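Local coordinates for protein probable tRNA pseudouridine synthase D (Methanosarcina mazei, PDB 1Z2Z) that probably isomerises uridine 13 of transfer RNAs to pseudouridine, as a member of the TruD family of pseudouridine synthases, at residues E195-L200 / G256-L261; K187-G192 / F371-F376; E211-A216 / P234-H239; H271-Y276 / L364-E369. All coordinates share one frame; numbering follows the deposited sequence.

Contact 1: E195-L200 / G256-L261; sequences EKAALL and GSFRVL
Helix 194-202 meets the loop leading into helix 263-287 through a small-residue face, with Ala197 and Ala198 lying against Ser257 and Phe258. The contact illustrates how one aromatic ring can lie against a helix face made here of two alanines and their backbone. Phe258 reaches across with its far end. Its CG stands beside the backbone N (chi1 -68°), and CZ comes to 4.0 Å from Ala197 CB. The same CZ is 3.9 Å from Ala197 O, which sits at the ring's edge near its plane, so the peptide oxygen faces the C-H rim and not the pi cloud. The second pair is Ala198 CB and Ser257 OG, 3.7 Å apart, a methyl resting on a hydroxyl. That hydroxyl also hangs over the rim of one face of the Phe258 ring, and it is hydrogen-bonded to Tyr254 O. Beyond these four residues, Val185 of helix 182-191 lies on Ala197, while Met379 packs on Phe258. The interface is therefore dispersive, perhaps with a slight electrostatic gain where the aromatic edge meets Ala197 O, and the serine enters a buried setting with its polar need met within its own loop.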
loop_
_atom_site.group_PDB
_atom_site.type_symbol
_atom_site.label_atom_id
_atom_site.label_comp_id
_atom_site.label_asym_id
_atom_site.label_seq_id
_atom_site.Cartn_x
_atom_site.Cartn_y
_atom_site.Cartn_z
ATOM N N GLU A 195 4.509 -5.159 -26.906
ATOM C CA GLU A 195 4.583 -6.605 -27.083
ATOM C C GLU A 195 4.922 -7.240 -25.737
ATOM O O GLU A 195 4.489 -8.352 -25.429
ATOM C CB GLU A 195 5.684 -6.955 -28.086
ATOM C CG GLU A 195 5.873 -8.449 -28.302
ATOM C CD GLU A 195 5.114 -8.959 -29.505
ATOM O OE1 GLU A 195 4.821 -10.176 -29.564
ATOM O OE2 GLU A 195 4.823 -8.137 -30.401
ATOM N N LYS A 196 5.713 -6.521 -24.944
ATOM C CA LYS A 196 6.127 -6.994 -23.632
ATOM C C LYS A 196 5.164 -6.547 -22.535
ATOM O O LYS A 196 4.828 -7.327 -21.647
ATOM C CB LYS A 196 7.548 -6.505 -23.318
ATOM C CG LYS A 196 8.603 -6.976 -24.327
ATOM C CD LYS A 196 8.646 -8.504 -24.416
ATOM C CE LYS A 196 9.578 -8.992 -25.517
ATOM N NZ LYS A 196 9.589 -10.482 -25.612
ATOM N N ALA A 197 4.720 -5.296 -22.600
ATOM C CA ALA A 197 3.794 -4.765 -21.602
ATOM C C ALA A 197 2.501 -5.574 -21.565
ATOM O O ALA A 197 1.903 -5.761 -20.503
ATOM C CB ALA A 197 3.481 -3.302 -21.896
ATOM N N ALA A 198 2.069 -6.051 -22.729
ATOM C CA ALA A 198 0.850 -6.839 -22.810
ATOM C C ALA A 198 1.108 -8.265 -22.355
ATOM O O ALA A 198 0.295 -8.853 -21.645
ATOM C CB ALA A 198 0.317 -6.833 -24.230
ATOM N N LEU A 199 2.240 -8.823 -22.763
ATOM C CA LEU A 199 2.586 -10.187 -22.383
ATOM C C LEU A 199 2.874 -10.319 -20.892
ATOM O O LEU A 199 2.506 -11.314 -20.273
ATOM C CB LEU A 199 3.794 -10.669 -23.189
ATOM C CG LEU A 199 3.521 -11.630 -24.354
ATOM C CD1 LEU A 199 2.455 -11.064 -25.290
ATOM C CD2 LEU A 199 4.825 -11.872 -25.098
ATOM N N LEU A 200 3.530 -9.317 -20.317
ATOM C CA LEU A 200 3.853 -9.340 -18.896
ATOM C C LEU A 200 2.601 -9.413 -18.029
ATOM O O LEU A 200 2.662 -9.856 -16.883
ATOM C CB LEU A 200 4.655 -8.093 -18.513
ATOM C CG LEU A 200 6.104 -7.982 -18.993
ATOM C CD1 LEU A 200 6.639 -6.590 -18.697
ATOM C CD2 LEU A 200 6.952 -9.041 -18.309
ATOM N N GLY A 256 -3.645 -1.833 -28.656
ATOM C CA GLY A 256 -5.018 -1.641 -28.225
ATOM C C GLY A 256 -5.552 -2.750 -27.343
ATOM O O GLY A 256 -6.739 -2.770 -27.009
ATOM N N SER A 257 -4.687 -3.681 -26.958
ATOM C CA SER A 257 -5.123 -4.778 -26.103
ATOM C C SER A 257 -5.467 -4.256 -24.705
ATOM O O SER A 257 -6.027 -4.981 -23.896
ATOM C CB SER A 257 -4.038 -5.854 -26.010
ATOM O OG SER A 257 -2.928 -5.391 -25.269
ATOM N N PHE A 258 -5.149 -2.992 -24.435
ATOM C CA PHE A 258 -5.426 -2.391 -23.136
ATOM C C PHE A 258 -6.769 -1.693 -23.090
ATOM O O PHE A 258 -7.255 -1.336 -22.014
ATOM C CB PHE A 258 -4.350 -1.373 -22.788
ATOM C CG PHE A 258 -3.016 -1.979 -22.518
ATOM C CD1 PHE A 258 -2.781 -2.673 -21.336
ATOM C CD2 PHE A 258 -1.987 -1.853 -23.439
ATOM C CE1 PHE A 258 -1.539 -3.232 -21.077
ATOM C CE2 PHE A 258 -0.742 -2.409 -23.190
ATOM C CZ PHE A 258 -0.515 -3.097 -22.007
ATOM N N ARG A 259 -7.359 -1.486 -24.262
ATOM C CA ARG A 259 -8.647 -0.802 -24.376
ATOM C C ARG A 259 -9.822 -1.715 -24.036
ATOM O O ARG A 259 -10.975 -1.403 -24.338
ATOM C CB ARG A 259 -8.809 -0.240 -25.797
ATOM C CG ARG A 259 -9.079 1.265 -25.846
ATOM C CD ARG A 259 -8.993 1.820 -27.267
ATOM N NE ARG A 259 -9.122 3.278 -27.318
ATOM C CZ ARG A 259 -8.312 4.136 -26.694
ATOM N NH1 ARG A 259 -7.303 3.693 -25.958
ATOM N NH2 ARG A 259 -8.502 5.446 -26.817
ATOM N N VAL A 260 -9.521 -2.838 -23.394
ATOM C CA VAL A 260 -10.542 -3.799 -23.005
ATOM C C VAL A 260 -10.775 -3.753 -21.492
ATOM O O VAL A 260 -11.813 -4.195 -20.989
ATOM C CB VAL A 260 -10.121 -5.217 -23.433
ATOM C CG1 VAL A 260 -10.206 -5.351 -24.950
ATOM C CG2 VAL A 260 -8.700 -5.480 -22.986
ATOM N N LEU A 261 -9.799 -3.203 -20.779
ATOM C CA LEU A 261 -9.853 -3.067 -19.326
ATOM C C LEU A 261 -10.332 -1.652 -18.989
ATOM O O LEU A 261 -9.943 -0.691 -19.652
ATOM C CB LEU A 261 -8.452 -3.274 -18.737
ATOM C CG LEU A 261 -7.577 -4.389 -19.328
ATOM C CD1 LEU A 261 -6.156 -4.263 -18.799
ATOM C CD2 LEU A 261 -8.166 -5.746 -18.991
#

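Contact 2: K187-G192 / F371-F376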
loop_
_atom_site.group_PDB
_atom_site.type_symbol
_atom_site.label_atom_id
_atom_site.label_comp_id
_atom_site.label_asym_id
_atom_site.label_seq_id
_atom_site.Cartn_x
_atom_site.Cartn_y
_atom_site.Cartn_z
ATOM N N LYS A 187 6.729 0.030 -17.340
ATOM C CA LYS A 187 8.063 0.308 -17.843
ATOM C C LYS A 187 8.165 0.011 -19.334
ATOM O O LYS A 187 8.863 0.714 -20.061
ATOM C CB LYS A 187 9.103 -0.513 -17.076
ATOM C CG LYS A 187 10.539 -0.189 -17.455
ATOM C CD LYS A 187 11.529 -1.124 -16.780
ATOM C CE LYS A 187 12.947 -0.878 -17.285
ATOM N NZ LYS A 187 13.895 -1.922 -16.804
ATOM N N ALA A 188 7.466 -1.024 -19.789
ATOM C CA ALA A 188 7.497 -1.386 -21.197
ATOM C C ALA A 188 6.736 -0.367 -22.040
ATOM O O ALA A 188 7.181 0.014 -23.124
ATOM C CB ALA A 188 6.907 -2.772 -21.399
ATOM N N ILE A 189 5.589 0.081 -21.542
ATOM C CA ILE A 189 4.790 1.051 -22.279
ATOM C C ILE A 189 5.603 2.326 -22.530
ATOM O O ILE A 189 5.727 2.771 -23.670
ATOM C CB ILE A 189 3.486 1.382 -21.520
ATOM C CG1 ILE A 189 2.765 0.092 -21.145
ATOM C CG2 ILE A 189 2.548 2.173 -22.406
ATOM C CD1 ILE A 189 1.560 0.317 -20.266
ATOM N N VAL A 190 6.163 2.898 -21.466
ATOM C CA VAL A 190 6.985 4.108 -21.558
ATOM C C VAL A 190 8.061 3.977 -22.641
ATOM O O VAL A 190 8.226 4.859 -23.491
ATOM C CB VAL A 190 7.688 4.404 -20.209
ATOM C CG1 VAL A 190 8.767 5.459 -20.390
ATOM C CG2 VAL A 190 6.668 4.864 -19.185
ATOM N N GLU A 191 8.797 2.871 -22.592
ATOM C CA GLU A 191 9.862 2.597 -23.550
ATOM C C GLU A 191 9.301 2.444 -24.958
ATOM O O GLU A 191 10.038 2.546 -25.940
ATOM C CB GLU A 191 10.598 1.316 -23.159
ATOM C CG GLU A 191 11.203 1.338 -21.770
ATOM C CD GLU A 191 11.762 -0.012 -21.360
ATOM O OE1 GLU A 191 12.407 -0.088 -20.292
ATOM O OE2 GLU A 191 11.550 -0.997 -22.104
ATOM N N GLY A 192 7.996 2.189 -25.043
ATOM C CA GLY A 192 7.347 2.023 -26.329
ATOM C C GLY A 192 6.938 0.592 -26.614
ATOM O O GLY A 192 6.093 0.341 -27.468
ATOM N N PHE A 371 6.714 9.769 -20.823
ATOM C CA PHE A 371 5.480 9.557 -20.067
ATOM C C PHE A 371 4.247 10.050 -20.803
ATOM O O PHE A 371 3.243 10.412 -20.185
ATOM C CB PHE A 371 5.540 10.232 -18.693
ATOM C CG PHE A 371 6.124 9.361 -17.617
ATOM C CD1 PHE A 371 7.484 9.410 -17.317
ATOM C CD2 PHE A 371 5.313 8.486 -16.901
ATOM C CE1 PHE A 371 8.031 8.596 -16.324
ATOM C CE2 PHE A 371 5.847 7.669 -15.910
ATOM C CZ PHE A 371 7.212 7.727 -15.617
ATOM N N ASN A 372 4.328 10.065 -22.125
ATOM C CA ASN A 372 3.213 10.485 -22.949
ATOM C C ASN A 372 2.942 9.409 -23.983
ATOM O O ASN A 372 3.239 9.563 -25.163
ATOM C CB ASN A 372 3.518 11.824 -23.627
ATOM C CG ASN A 372 3.494 12.989 -22.651
ATOM O OD1 ASN A 372 4.327 13.077 -21.748
ATOM N ND2 ASN A 372 2.527 13.886 -22.825
ATOM N N ILE A 373 2.380 8.304 -23.521
ATOM C CA ILE A 373 2.071 7.190 -24.396
ATOM C C ILE A 373 1.350 7.656 -25.663
ATOM O O ILE A 373 0.238 8.172 -25.589
ATOM C CB ILE A 373 1.189 6.159 -23.660
ATOM C CG1 ILE A 373 1.922 5.628 -22.424
ATOM C CG2 ILE A 373 0.840 5.013 -24.591
ATOM C CD1 ILE A 373 2.146 6.652 -21.329
ATOM N N GLU A 374 1.985 7.481 -26.821
ATOM C CA GLU A 374 1.376 7.878 -28.089
ATOM C C GLU A 374 0.155 7.008 -28.378
ATOM O O GLU A 374 -0.942 7.518 -28.590
ATOM C CB GLU A 374 2.377 7.750 -29.251
ATOM C CG GLU A 374 3.582 8.692 -29.179
ATOM C CD GLU A 374 4.542 8.519 -30.353
ATOM O OE1 GLU A 374 5.097 7.415 -30.524
ATOM O OE2 GLU A 374 4.747 9.488 -31.108
ATOM N N LYS A 375 0.351 5.692 -28.381
ATOM C CA LYS A 375 -0.733 4.750 -28.650
ATOM C C LYS A 375 -1.903 4.989 -27.690
ATOM O O LYS A 375 -3.064 5.001 -28.102
ATOM C CB LYS A 375 -0.225 3.316 -28.496
ATOM C CG LYS A 375 1.156 3.078 -29.090
ATOM C CD LYS A 375 1.136 3.128 -30.601
ATOM C CE LYS A 375 0.346 1.961 -31.163
ATOM N NZ LYS A 375 0.406 1.891 -32.647
ATOM N N PHE A 376 -1.583 5.174 -26.409
ATOM C CA PHE A 376 -2.591 5.421 -25.378
ATOM C C PHE A 376 -2.326 6.682 -24.571
ATOM O O PHE A 376 -1.834 6.620 -23.442
ATOM C CB PHE A 376 -2.690 4.243 -24.409
ATOM C CG PHE A 376 -3.693 3.218 -24.812
ATOM C CD1 PHE A 376 -4.627 2.747 -23.900
ATOM C CD2 PHE A 376 -3.708 2.724 -26.112
ATOM C CE1 PHE A 376 -5.569 1.796 -24.275
ATOM C CE2 PHE A 376 -4.645 1.773 -26.502
ATOM C CZ PHE A 376 -5.579 1.306 -25.581
#
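Val190, Ile373 and Ile189 carry most of this buried contact between the last turn of helix 182-191 and the loop that follows helix 352-363. Val190 loses the most surface. It lies where the two backbones come nearest, its CA 5.8 Å from that of Phe371, and its CG2 sits over one face of the Phe371 ring, 4.4 Å from CE2. This is a loose methyl-on-ring approach. Val270 and Gln274 of helix 263-287 touch the same phenylalanine, and Tyr273 touches Val190, so the valine and the ring share a third partner in that helix.

One residue earlier, Ile189 splits its two branches between neighbours. Its CG2 lies anti to the backbone N while CG1 stands beside it (chi1 -51°), which sends CG2 to the loop and CG1 to Ala197 of helix 194-202. On the loop side CG2 meets Ile373 CG1 at 3.5 Å and Ile373 CG2 at 4.0 Å, the two isoleucines crossing at a slant. Phe194 packs on both of them.

The contact is thus wholly apolar, Val190 meeting Phe371 and Ile189 meeting Ile373 in a chain that runs past without regular structure. Just beyond them the helix stops. Gly192, at a phi of 109°, donates its N to Ile189 O at 2.7 Å and more weakly to Ala188 O, the glycine-terminated helix end known as a Schellman motif, here beside a loop that turns Phe371 and Ile373 to the helix.

Contact 3: E211-A216 / P234-H239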
loop_
_atom_site.group_PDB
_atom_site.type_symbol
_atom_site.label_atom_id
_atom_site.label_comp_id
_atom_site.label_asym_id
_atom_site.label_seq_id
_atom_site.Cartn_x
_atom_site.Cartn_y
_atom_site.Cartn_z
ATOM N N GLU A 211 0.725 -23.671 -9.034
ATOM C CA GLU A 211 1.461 -24.246 -10.149
ATOM C C GLU A 211 0.564 -24.564 -11.335
ATOM O O GLU A 211 1.050 -24.904 -12.416
ATOM C CB GLU A 211 2.206 -25.511 -9.707
ATOM C CG GLU A 211 1.309 -26.693 -9.363
ATOM C CD GLU A 211 1.484 -27.868 -10.323
ATOM O OE1 GLU A 211 0.804 -28.902 -10.133
ATOM O OE2 GLU A 211 2.301 -27.757 -11.267
ATOM N N GLU A 212 -0.746 -24.447 -11.138
ATOM C CA GLU A 212 -1.693 -24.731 -12.210
ATOM C C GLU A 212 -1.851 -23.502 -13.100
ATOM O O GLU A 212 -1.551 -23.550 -14.294
ATOM C CB GLU A 212 -3.041 -25.153 -11.617
ATOM C CG GLU A 212 -3.580 -26.458 -12.209
ATOM C CD GLU A 212 -2.637 -27.649 -12.012
ATOM O OE1 GLU A 212 -2.544 -28.166 -10.873
ATOM O OE2 GLU A 212 -1.985 -28.060 -13.003
ATOM N N THR A 213 -2.320 -22.404 -12.514
ATOM C CA THR A 213 -2.480 -21.162 -13.259
ATOM C C THR A 213 -1.068 -20.694 -13.613
ATOM O O THR A 213 -0.837 -20.102 -14.665
ATOM C CB THR A 213 -3.176 -20.081 -12.409
ATOM O OG1 THR A 213 -2.305 -19.670 -11.349
ATOM C CG2 THR A 213 -4.464 -20.630 -11.810
ATOM N N LYS A 214 -0.124 -20.976 -12.724
ATOM C CA LYS A 214 1.266 -20.611 -12.949
ATOM C C LYS A 214 1.725 -21.249 -14.258
ATOM O O LYS A 214 2.577 -20.703 -14.952
ATOM C CB LYS A 214 2.144 -21.117 -11.797
ATOM C CG LYS A 214 3.621 -20.735 -11.896
ATOM C CD LYS A 214 4.516 -21.729 -11.153
ATOM C CE LYS A 214 4.154 -21.862 -9.678
ATOM N NZ LYS A 214 4.830 -23.049 -9.068
ATOM N N ASN A 215 1.160 -22.406 -14.593
ATOM C CA ASN A 215 1.531 -23.097 -15.827
ATOM C C ASN A 215 0.666 -22.686 -17.014
ATOM O O ASN A 215 0.956 -23.036 -18.158
ATOM C CB ASN A 215 1.475 -24.622 -15.631
ATOM C CG ASN A 215 2.784 -25.192 -15.098
ATOM O OD1 ASN A 215 3.221 -24.851 -13.999
ATOM N ND2 ASN A 215 3.420 -26.057 -15.887
ATOM N N ALA A 216 -0.396 -21.940 -16.739
ATOM C CA ALA A 216 -1.275 -21.470 -17.799
ATOM C C ALA A 216 -0.616 -20.272 -18.481
ATOM O O ALA A 216 -0.601 -20.182 -19.707
ATOM C CB ALA A 216 -2.618 -21.072 -17.224
ATOM N N PRO A 234 -8.389 -19.615 -15.783
ATOM C CA PRO A 234 -9.618 -19.649 -14.991
ATOM C C PRO A 234 -10.374 -18.334 -15.126
ATOM O O PRO A 234 -9.769 -17.264 -15.257
ATOM C CB PRO A 234 -9.105 -19.908 -13.577
ATOM C CG PRO A 234 -7.782 -19.218 -13.575
ATOM C CD PRO A 234 -7.200 -19.614 -14.913
ATOM N N LEU A 235 -11.703 -18.434 -15.109
ATOM C CA LEU A 235 -12.600 -17.283 -15.239
ATOM C C LEU A 235 -12.268 -16.202 -14.219
ATOM O O LEU A 235 -12.653 -15.044 -14.376
ATOM C CB LEU A 235 -14.052 -17.737 -15.054
ATOM C CG LEU A 235 -14.590 -18.759 -16.056
ATOM C CD1 LEU A 235 -15.818 -19.443 -15.472
ATOM C CD2 LEU A 235 -14.914 -18.073 -17.370
ATOM N N ARG A 236 -11.558 -16.600 -13.171
ATOM C CA ARG A 236 -11.151 -15.688 -12.116
ATOM C C ARG A 236 -10.408 -14.484 -12.693
ATOM O O ARG A 236 -10.538 -13.369 -12.186
ATOM C CB ARG A 236 -10.264 -16.433 -11.115
ATOM C CG ARG A 236 -9.562 -15.553 -10.102
ATOM C CD ARG A 236 -8.939 -16.399 -9.008
ATOM N NE ARG A 236 -8.010 -17.401 -9.532
ATOM C CZ ARG A 236 -6.751 -17.152 -9.888
ATOM N NH1 ARG A 236 -6.256 -15.926 -9.777
ATOM N NH2 ARG A 236 -5.985 -18.130 -10.355
ATOM N N LEU A 237 -9.645 -14.719 -13.762
ATOM C CA LEU A 237 -8.855 -13.675 -14.432
ATOM C C LEU A 237 -9.589 -13.071 -15.629
ATOM O O LEU A 237 -9.277 -13.371 -16.783
ATOM C CB LEU A 237 -7.517 -14.256 -14.899
ATOM C CG LEU A 237 -6.677 -14.923 -13.815
ATOM C CD1 LEU A 237 -5.511 -15.674 -14.433
ATOM C CD2 LEU A 237 -6.203 -13.865 -12.838
ATOM N N GLY A 238 -10.564 -12.215 -15.342
ATOM C CA GLY A 238 -11.326 -11.581 -16.400
ATOM C C GLY A 238 -10.501 -10.655 -17.275
ATOM O O GLY A 238 -10.629 -10.695 -18.492
ATOM N N HIS A 239 -9.657 -9.826 -16.661
ATOM C CA HIS A 239 -8.816 -8.885 -17.395
ATOM C C HIS A 239 -7.872 -9.566 -18.386
ATOM O O HIS A 239 -7.728 -9.121 -19.526
ATOM C CB HIS A 239 -7.993 -8.022 -16.428
ATOM C CG HIS A 239 -8.815 -7.217 -15.467
ATOM N ND1 HIS A 239 -9.981 -6.577 -15.833
ATOM C CD2 HIS A 239 -8.620 -6.918 -14.160
ATOM C CE1 HIS A 239 -10.467 -5.922 -14.795
ATOM N NE2 HIS A 239 -9.660 -6.113 -13.765
#
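Thr213 is the hub on one side, and Pro234 and Arg236 are its partners on the other, in a surface contact between segments separated in the chain by the rest of helix 213-223 and by helix 226-232. The apolar part is slight: Thr213 CG2 comes to 4.0 Å from Pro234 CG, the two side chains meeting at about a right angle, methyl against the ring's outer carbon.

The mixed part brings a cation's flat group to the same methyl. Arg236 NH2 lies 3.3 Å from Thr213 CG2, with the methyl at the edge of the guanidinium, near its plane. The arginine runs out extended from its backbone, CG anti to the N (chi1 169°), and then bends at chi3 (56°), which turns the guanidinium against the threonine. Since a methyl offers no lone pair, this approach is van der Waals contact, and the exposed charge gains no counterion from Thr213. The threonine's hydroxyl instead makes a weak hydrogen bond to Pro210 O.

Backbone hydrogen bonds belong to each side separately. Ala216 N binds Thr213 O at 2.8 Å within helix 213-223, and Leu237 N binds Pro234 O at 3.0 Å. Leu237 then takes the N-cap position of helix 238-249. The result is a helix-entry segment laid against the N-terminal part of helix 213-223, in the helical portion of the TRUD region that distinguishes this family.

Contact 4: H271-Y276 / L364-E369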
loop_
_atom_site.group_PDB
_atom_site.type_symbol
_atom_site.label_atom_id
_atom_site.label_comp_id
_atom_site.label_asym_id
_atom_site.label_seq_id
_atom_site.Cartn_x
_atom_site.Cartn_y
_atom_site.Cartn_z
ATOM N N HIS A 271 1.434 4.216 -13.231
ATOM C CA HIS A 271 1.542 4.688 -11.849
ATOM C C HIS A 271 2.477 3.769 -11.058
ATOM O O HIS A 271 3.165 4.199 -10.122
ATOM C CB HIS A 271 0.155 4.736 -11.195
ATOM C CG HIS A 271 0.175 5.123 -9.748
ATOM N ND1 HIS A 271 0.607 4.274 -8.753
ATOM C CD2 HIS A 271 -0.208 6.263 -9.123
ATOM C CE1 HIS A 271 0.487 4.869 -7.581
ATOM N NE2 HIS A 271 -0.006 6.079 -7.777
ATOM N N GLY A 272 2.496 2.498 -11.440
ATOM C CA GLY A 272 3.376 1.561 -10.775
ATOM C C GLY A 272 4.802 1.983 -11.071
ATOM O O GLY A 272 5.543 2.344 -10.154
ATOM N N TYR A 273 5.175 1.960 -12.356
ATOM C CA TYR A 273 6.520 2.334 -12.802
ATOM C C TYR A 273 6.969 3.624 -12.166
ATOM O O TYR A 273 8.165 3.861 -12.003
ATOM C CB TYR A 273 6.568 2.494 -14.320
ATOM C CG TYR A 273 7.957 2.786 -14.851
ATOM C CD1 TYR A 273 9.036 1.961 -14.527
ATOM C CD2 TYR A 273 8.188 3.862 -15.711
ATOM C CE1 TYR A 273 10.309 2.198 -15.047
ATOM C CE2 TYR A 273 9.456 4.107 -16.237
ATOM C CZ TYR A 273 10.511 3.270 -15.903
ATOM O OH TYR A 273 11.768 3.511 -16.426
ATOM N N GLN A 274 6.001 4.466 -11.825
ATOM C CA GLN A 274 6.286 5.735 -11.178
ATOM C C GLN A 274 6.625 5.481 -9.731
ATOM O O GLN A 274 7.579 6.046 -9.184
ATOM C CB GLN A 274 5.079 6.660 -11.250
ATOM C CG GLN A 274 4.981 7.393 -12.557
ATOM C CD GLN A 274 3.813 8.336 -12.600
ATOM O OE1 GLN A 274 3.664 9.091 -13.554
ATOM N NE2 GLN A 274 2.971 8.298 -11.570
ATOM N N SER A 275 5.825 4.631 -9.102
ATOM C CA SER A 275 6.054 4.291 -7.710
ATOM C C SER A 275 7.430 3.638 -7.617
ATOM O O SER A 275 8.160 3.842 -6.653
ATOM C CB SER A 275 4.944 3.359 -7.230
ATOM O OG SER A 275 3.699 4.031 -7.316
ATOM N N TYR A 276 7.786 2.873 -8.641
ATOM C CA TYR A 276 9.075 2.214 -8.679
ATOM C C TYR A 276 10.188 3.256 -8.591
ATOM O O TYR A 276 11.021 3.237 -7.676
ATOM C CB TYR A 276 9.204 1.446 -9.980
ATOM C CG TYR A 276 10.581 0.914 -10.242
ATOM C CD1 TYR A 276 11.108 -0.128 -9.481
ATOM C CD2 TYR A 276 11.354 1.428 -11.280
ATOM C CE1 TYR A 276 12.370 -0.645 -9.761
ATOM C CE2 TYR A 276 12.614 0.918 -11.562
ATOM C CZ TYR A 276 13.114 -0.114 -10.804
ATOM O OH TYR A 276 14.360 -0.612 -11.106
ATOM N N LEU A 364 18.586 5.148 -14.833
ATOM C CA LEU A 364 17.425 4.380 -15.243
ATOM C C LEU A 364 17.069 4.646 -16.699
ATOM O O LEU A 364 16.195 3.986 -17.265
ATOM C CB LEU A 364 16.246 4.716 -14.333
ATOM C CG LEU A 364 15.614 3.549 -13.568
ATOM C CD1 LEU A 364 16.675 2.739 -12.832
ATOM C CD2 LEU A 364 14.592 4.111 -12.592
ATOM N N GLY A 365 17.762 5.607 -17.303
ATOM C CA GLY A 365 17.505 5.944 -18.693
ATOM C C GLY A 365 16.075 6.393 -18.913
ATOM O O GLY A 365 15.519 6.208 -19.993
ATOM N N VAL A 366 15.483 6.981 -17.877
ATOM C CA VAL A 366 14.110 7.467 -17.940
ATOM C C VAL A 366 14.043 8.768 -18.719
ATOM O O VAL A 366 14.962 9.586 -18.650
ATOM C CB VAL A 366 13.548 7.748 -16.543
ATOM C CG1 VAL A 366 12.078 8.130 -16.643
ATOM C CG2 VAL A 366 13.740 6.537 -15.663
ATOM N N SER A 367 12.938 8.959 -19.441
ATOM C CA SER A 367 12.710 10.159 -20.247
ATOM C C SER A 367 11.343 10.784 -19.949
ATOM O O SER A 367 10.309 10.157 -20.175
ATOM C CB SER A 367 12.791 9.807 -21.736
ATOM O OG SER A 367 11.865 8.786 -22.070
ATOM N N LEU A 368 11.340 12.017 -19.450
ATOM C CA LEU A 368 10.094 12.720 -19.136
ATOM C C LEU A 368 9.162 12.789 -20.353
ATOM O O LEU A 368 7.938 12.713 -20.221
ATOM C CB LEU A 368 10.393 14.145 -18.643
ATOM C CG LEU A 368 11.177 14.354 -17.336
ATOM C CD1 LEU A 368 10.368 13.836 -16.158
ATOM C CD2 LEU A 368 12.530 13.654 -17.419
ATOM N N GLU A 369 9.758 12.932 -21.534
ATOM C CA GLU A 369 9.027 13.017 -22.798
ATOM C C GLU A 369 8.447 11.652 -23.138
ATOM O O GLU A 369 7.683 11.503 -24.093
ATOM C CB GLU A 369 9.986 13.455 -23.907
ATOM C CG GLU A 369 10.869 14.629 -23.503
ATOM C CD GLU A 369 12.178 14.681 -24.273
ATOM O OE1 GLU A 369 12.914 13.663 -24.274
ATOM O OE2 GLU A 369 12.480 15.746 -24.863
HETATM O O HOH W 1 14.070 1.641 -15.921
#
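The backbones of the two segments stay well apart, 10.8 Å between the CA atoms of Tyr276 and Leu364. One segment is regular helix within helix 263-287. The other opens with a Schellman motif, in which Gly365, at a phi of 60°, ends helix 352-363 before the chain goes on as a loop. Long side chains must span the gap, and two tyrosines one turn apart do so. Tyr276, with CG anti to its own N (chi1 170°), puts CE2 at 3.9 Å from Leu364 CD2, the ring and the leucine branch meeting obliquely. Tyr273 sends its hydroxyl past Val366 in the opposite sense, with OH 3.7 Å from CG2 of that valine. Ile277 of the same helix touches both Leu364 and Val366, and Lys187 lies on Tyr273. Within the helix, His271 O accepts from both Ser275 N and Ser275 OG, which come from opposite faces of the carbonyl plane. The polar bridge between the segments is a single water: it lies in the plane of the Tyr273 ring, 3.0 Å from OH, and donates a weak bond to Leu364 O at 3.4 Å.

All four contacts lie in the TRUD region of the chain and away from Asp86, the probable nucleophile. Contact 2 closes the longest loop and encloses the others: contact 3 is nested inside contact 1, and contact 4 follows contact 1 in series. Contacts 1, 2 and 4 form a continuous chain of packing, with centres about 12 Å (1 and 2) and about 10 Å (2 and 4) apart. Consecutive helices 182-191 and 194-202 supply contacts 2 and 1, and Phe376 packs against Phe258 and Arg259. Contact 3 joins this set through Leu261 and His239, but its centre is about 29 Å from that of contact 4. Sequence-distant helices and loops are thus gathered into one largely helical region.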